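Side-chain contacts in aerotolerance-related membrane protein (Bacteroides fragilis, PDB 4JDU), which binds calcium through a von Willebrand factor type A domain and is a cell-membrane protein linked by name to tolerance of air: residues E175-C178 against Q179-K183; D16-N19 against S20-A23. The protein carries 6 engineered substitutions. All coordinates share one frame; numbering follows the deposited sequence. Where two conformers were deposited one is given.

Interaction 1. Residues E175-C178 against Q179-K183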
ATOM      1  N   GLU A 175      12.690   5.012  -1.296  1.00 18.59           N
ATOM      2  CA  GLU A 175      12.988   3.887  -0.430  1.00 18.44           C
ATOM      3  C   GLU A 175      13.272   4.320   0.997  1.00 18.60           C
ATOM      4  O   GLU A 175      12.823   3.660   1.935  1.00 18.63           O
ATOM      5  CB  GLU A 175      14.171   3.109  -0.994  1.00 22.97           C
ATOM      6  CG  GLU A 175      14.333   1.712  -0.422  1.00 28.32           C
ATOM      7  CD  GLU A 175      14.900   0.757  -1.457  1.00 28.04           C
ATOM      8  OE1 GLU A 175      16.094   0.893  -1.801  1.00 40.21           O
ATOM      9  OE2 GLU A 175      14.140  -0.108  -1.941  1.00 27.42           O
ATOM     10  N   ALA A 176      14.019   5.409   1.170  1.00 20.88           N
ATOM     11  CA  ALA A 176      14.370   5.870   2.510  1.00 23.35           C
ATOM     12  C   ALA A 176      13.124   6.112   3.348  1.00 21.93           C
ATOM     13  O   ALA A 176      13.063   5.695   4.510  1.00 21.83           O
ATOM     14  CB  ALA A 176      15.227   7.132   2.438  1.00 24.97           C
HETATM   15  N   MSE A 177      12.135   6.773   2.754  1.00 20.58           N
HETATM   16  CA  MSE A 177      10.875   7.054   3.442  1.00 26.50           C
HETATM   17  C   MSE A 177      10.157   5.761   3.806  1.00 23.60           C
HETATM   18  O   MSE A 177       9.693   5.605   4.935  1.00 23.07           O
HETATM   19  CB  MSE A 177       9.973   7.954   2.580  1.00 30.27           C
HETATM   20  CG  MSE A 177       8.531   8.127   3.083  1.00 37.11           C
HETATM   21 SE   MSE A 177       8.325   8.881   4.878  0.41 38.47          SE
HETATM   22  CE  MSE A 177       9.354  10.536   4.708  1.00 31.79           C
ATOM     23  N   CYS A 178      10.068   4.825   2.868  1.00 18.93           N
ATOM     24  CA  CYS A 178       9.380   3.569   3.141  1.00 19.18           C
ATOM     25  C   CYS A 178      10.082   2.800   4.258  1.00 19.18           C
ATOM     26  O   CYS A 178       9.433   2.205   5.122  1.00 16.34           O
ATOM     27  CB  CYS A 178       9.332   2.693   1.890  1.00 19.34           C
ATOM     28  SG  CYS A 178       8.298   3.263   0.509  1.00 25.20           S
ATOM     29  N   GLN A 179      11.410   2.803   4.242  1.00 17.89           N
ATOM     30  CA  GLN A 179      12.170   2.088   5.257  1.00 18.38           C
ATOM     31  C   GLN A 179      11.956   2.693   6.639  1.00 19.78           C
ATOM     32  O   GLN A 179      11.858   1.967   7.636  1.00 18.88           O
ATOM     33  CB  GLN A 179      13.655   2.061   4.894  1.00 19.31           C
ATOM     34  CG  GLN A 179      13.964   1.183   3.671  1.00 22.86           C
ATOM     35  CD  GLN A 179      15.380   1.368   3.160  1.00 31.10           C
ATOM     36  OE1 GLN A 179      15.974   2.433   3.318  1.00 35.27           O
ATOM     37  NE2 GLN A 179      15.925   0.332   2.533  1.00 36.92           N
ATOM     38  N   GLU A 180      11.861   4.016   6.711  1.00 17.55           N
ATOM     39  CA  GLU A 180      11.703   4.653   8.011  1.00 20.41           C
ATOM     40  C   GLU A 180      10.307   4.360   8.569  1.00 21.10           C
ATOM     41  O   GLU A 180      10.138   4.136   9.772  1.00 19.90           O
ATOM     42  CB  GLU A 180      11.964   6.157   7.920  1.00 21.18           C
ATOM     43  CG  GLU A 180      12.090   6.828   9.281  1.00 20.98           C
ATOM     44  CD  GLU A 180      12.192   8.337   9.191  1.00 24.20           C
ATOM     45  OE1 GLU A 180      12.073   8.875   8.068  1.00 27.82           O
ATOM     46  OE2 GLU A 180      12.374   8.978  10.249  1.00 26.73           O
ATOM     47  N   ILE A 181       9.315   4.355   7.693  1.00 17.45           N
ATOM     48  CA  ILE A 181       7.943   4.038   8.101  1.00 18.56           C
ATOM     49  C   ILE A 181       7.857   2.630   8.681  1.00 18.25           C
ATOM     50  O   ILE A 181       7.292   2.433   9.763  1.00 15.38           O
ATOM     51  CB  ILE A 181       6.951   4.209   6.939  1.00 16.47           C
ATOM     52  CG1 ILE A 181       6.847   5.692   6.558  1.00 19.62           C
ATOM     53  CG2 ILE A 181       5.571   3.656   7.311  1.00 18.67           C
ATOM     54  CD1 ILE A 181       6.167   5.940   5.214  1.00 24.04           C
ATOM     55  N   ALA A 182       8.449   1.660   7.995  1.00 15.96           N
ATOM     56  CA  ALA A 182       8.434   0.286   8.487  1.00 17.55           C
ATOM     57  C   ALA A 182       9.207   0.157   9.791  1.00 17.83           C
ATOM     58  O   ALA A 182       8.774  -0.559  10.704  1.00 18.22           O
ATOM     59  CB  ALA A 182       8.999  -0.667   7.440  1.00 17.82           C
ATOM     60  N   LYS A 183      10.355   0.830   9.891  1.00 16.62           N
ATOM     61  CA  LYS A 183      11.147   0.793  11.118  1.00 18.98           C
ATOM     62  C   LYS A 183      10.326   1.301  12.299  1.00 18.62           C
ATOM     63  O   LYS A 183      10.220   0.628  13.335  1.00 20.21           O
ATOM     64  CB  LYS A 183      12.422   1.626  10.961  1.00 19.45           C
ATOM     65  CG  LYS A 183      13.130   1.897  12.290  1.00 23.69           C
ATOM     66  CD  LYS A 183      14.197   2.974  12.133  1.00 29.11           C
ATOM     67  CE  LYS A 183      14.811   3.340  13.476  1.00 36.67           C
ATOM     68  NZ  LYS A 183      15.830   4.415  13.317  1.00 39.16           N
TER
HETATM   69  O   HOH W   1      13.649   8.589   5.710  1.00 31.27           O

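Interaction 2. Residues D16-N19 against S20-A23. With CA (calcium ion), chain C.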
ATOM      1  N   ASP A  16      -1.883   2.422  -2.137  1.00 14.42           N
ATOM      2  CA  ASP A  16      -1.725   3.692  -2.844  1.00 12.89           C
ATOM      3  C   ASP A  16      -2.321   3.576  -4.253  1.00 14.65           C
ATOM      4  O   ASP A  16      -1.859   2.761  -5.053  1.00 15.28           O
ATOM      5  CB  ASP A  16      -0.217   3.967  -2.947  1.00 13.42           C
ATOM      6  CG  ASP A  16       0.115   5.389  -3.341  1.00 16.59           C
ATOM      7  OD1 ASP A  16      -0.670   6.030  -4.067  1.00 15.84           O
ATOM      8  OD2 ASP A  16       1.210   5.858  -2.939  1.00 18.68           O
ATOM      9  N   ILE A  17      -3.340   4.378  -4.554  1.00 12.52           N
ATOM     10  CA  ILE A  17      -3.889   4.430  -5.912  1.00 14.04           C
ATOM     11  C   ILE A  17      -3.733   5.822  -6.529  1.00 14.86           C
ATOM     12  O   ILE A  17      -4.456   6.205  -7.462  1.00 15.49           O
ATOM     13  CB  ILE A  17      -5.351   3.933  -5.980  1.00 12.65           C
ATOM     14  CG1 ILE A  17      -6.293   4.829  -5.173  1.00 13.19           C
ATOM     15  CG2 ILE A  17      -5.426   2.480  -5.492  1.00 14.11           C
ATOM     16  CD1 ILE A  17      -7.763   4.561  -5.508  1.00 16.08           C
ATOM     17  N   SER A  18      -2.752   6.563  -6.016  1.00 15.36           N
ATOM     18  CA  SER A  18      -2.445   7.887  -6.546  1.00 16.30           C
ATOM     19  C   SER A  18      -1.861   7.777  -7.941  1.00 15.96           C
ATOM     20  O   SER A  18      -1.444   6.700  -8.383  1.00 15.23           O
ATOM     21  CB  SER A  18      -1.496   8.649  -5.614  1.00 20.48           C
ATOM     22  OG  SER A  18      -0.196   8.075  -5.575  1.00 19.44           O
ATOM     23  N   ASN A  19      -1.814   8.905  -8.633  1.00 17.08           N
ATOM     24  CA  ASN A  19      -1.435   8.906 -10.037  0.51 17.15           C
ATOM     25  C   ASN A  19      -0.036   8.347 -10.309  1.00 16.43           C
ATOM     26  O   ASN A  19       0.185   7.713 -11.331  1.00 15.68           O
ATOM     27  CB  ASN A  19      -1.593  10.304 -10.637  0.51 20.36           C
ATOM     28  CG  ASN A  19      -2.476  10.302 -11.866  0.51 28.77           C
ATOM     29  OD1 ASN A  19      -1.996  10.107 -12.982  0.51 31.70           O
ATOM     30  ND2 ASN A  19      -3.774  10.485 -11.666  0.51 32.57           N
ATOM     31  N   SER A  20       0.902   8.553  -9.388  1.00 16.00           N
ATOM     32  CA  SER A  20       2.261   8.059  -9.615  1.00 14.74           C
ATOM     33  C   SER A  20       2.330   6.531  -9.718  1.00 15.31           C
ATOM     34  O   SER A  20       3.279   5.984 -10.284  1.00 15.40           O
ATOM     35  CB  SER A  20       3.223   8.565  -8.541  1.00 17.24           C
ATOM     36  OG  SER A  20       2.817   8.115  -7.260  1.00 16.50           O
HETATM   37  N   MSE A  21       1.337   5.843  -9.157  1.00 14.30           N
HETATM   38  CA  MSE A  21       1.298   4.382  -9.227  1.00 16.07           C
HETATM   39  C   MSE A  21       1.039   3.862 -10.638  1.00 13.90           C
HETATM   40  O   MSE A  21       1.180   2.662 -10.904  1.00 14.00           O
HETATM   41  CB  MSE A  21       0.276   3.831  -8.223  1.00 10.61           C
HETATM   42  CG  MSE A  21       0.641   4.176  -6.773  1.00 16.15           C
HETATM   43 SE   MSE A  21       2.118   3.088  -6.113  0.75 16.19          SE
HETATM   44  CE  MSE A  21       1.138   1.402  -5.944  1.00 15.64           C
ATOM     45  N   LEU A  22       0.695   4.754 -11.564  1.00 14.84           N
ATOM     46  CA  LEU A  22       0.521   4.338 -12.955  1.00 14.94           C
ATOM     47  C   LEU A  22       1.845   4.289 -13.732  1.00 14.54           C
ATOM     48  O   LEU A  22       1.877   3.826 -14.870  1.00 15.70           O
ATOM     49  CB  LEU A  22      -0.515   5.207 -13.669  1.00 14.85           C
ATOM     50  CG  LEU A  22      -1.933   5.065 -13.105  1.00 17.33           C
ATOM     51  CD1 LEU A  22      -2.829   6.157 -13.642  1.00 21.27           C
ATOM     52  CD2 LEU A  22      -2.519   3.707 -13.420  1.00 19.58           C
ATOM     53  N   ALA A  23       2.934   4.734 -13.116  1.00 13.88           N
ATOM     54  CA  ALA A  23       4.255   4.588 -13.733  1.00 13.62           C
ATOM     55  C   ALA A  23       4.544   3.121 -14.053  1.00 16.91           C
ATOM     56  O   ALA A  23       4.126   2.218 -13.316  1.00 15.33           O
ATOM     57  CB  ALA A  23       5.349   5.164 -12.838  1.00 14.48           C
TER
HETATM   58 CA    CA C 302       1.799   9.190  -5.400  0.54 16.09          CA
HETATM   59  O   HOH W   2       0.764  10.744  -7.275  1.00 30.70           O
HETATM   60  O   HOH W   3       3.553  10.851  -5.895  1.00 52.55           O

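Interaction 1. Residues E175-C178 against Q179-K183
Helix 175-184 flanks the main sheet of the von Willebrand factor type A-like fold, and here side chains one turn apart meet along it. E175 and Q179 run across each other on one flank, with carboxylate and amide planes only 20° apart. They touch through E175 CG, 3.6 Å from Q179 NE2. The carboxylate itself leads elsewhere, to a salt bridge with R191 and a hydrogen bond with Y189. Q179 CG sits beside its own backbone N (chi1 -69°), which lays it 3.2 Å from E175 O. On another flank, the selenomethionine M177 bends at chi2 and chi3 and brings SE to 3.7 Å from I181 CD1; both side chains also touch helix 125-134. The peptides supply the regular i to i+4 ladder, from Q179 N to E175 O (2.8 Å) through A182 N to C178 O (3.1 Å). A176 O takes E180 N at 3.0 Å and, weakly, a water that also donates to E180 OE1 at 2.9 Å. The backbone ladder thus carries the direct polar bonding between the two halves, while their side chains add carbon and selenium packing, and a water weakly links the E180 carboxylate to A176 O.

Interaction 2. Residues D16-N19 against S20-A23
D16 OD1, on a side chain that packs against M21, is gripped twice by S18: its hydroxyl OG donates at 2.6 Å and its backbone N at 2.9 Å. The N-H bond, arriving nearly along the C-O direction of the carboxylate, closes an Asx turn; the hydroxyl comes to the syn side, 16° out of plane. D16, S18 and S20 spell the DxSxS sequence of a metal ion-dependent adhesion site (MIDAS), set at the end of strand 9-16. S18 OG binds the calcium ion at 2.3 Å and S20 OG binds it at 2.4 Å. Both hydroxyls stand between their own backbone N and carbonyl carbon, a setting (chi1 68° and 61°) that turns both oxygens onto the ion. T89 and two waters complete the ligands in the model, and one of these waters also accepts from S20 N. D16 does not bind the ion directly: its OD1 holds the S18 ligand and its OD2 is hydrogen-bonded to T116, so it acts from the second shell. S20 OG is likewise hydrogen-bonded to D117, whose nearby negative charge would probably favour the cation. Past the ligands the chain winds into a 3-10 turn. M21 N reaches S18 O at 3.0 Å and L22 N reaches N19 O at 3.0 Å, each donor well above the carbonyl plane. The selenomethionine M21 bends back at chi2 and chi3, crossing the D16 side chain. The D16 carbonyl oxygen is buried with no polar partner in the model; M21 CG stands over the face of that carbonyl, 3.3 Å from D16 O, and M21 CE comes nearer its plane, 3.4 Å from D16 O.

Interaction 2 builds part of the calcium site, whereas interaction 1 is a one-turn contact within helix 175-184, in its neighbourhood. Their centres lie 18 Å apart and their nearest atoms about 8 Å apart, without touching. The approach is made by the start of helix 175-184: the side chain of C178 is about 11 Å from the ion and about 7 Å from that of D117, while the side chain of M177 is about 8 Å from that of T89. Of these two site residues D117, which M21 of interaction 2 touches, is slightly the nearer to interaction 1. Both contacts belong to the same main sheet: residues 16-23 continue from the end of strand 9-16, while helix 175-184 packs on strands 138-143 and 189-191.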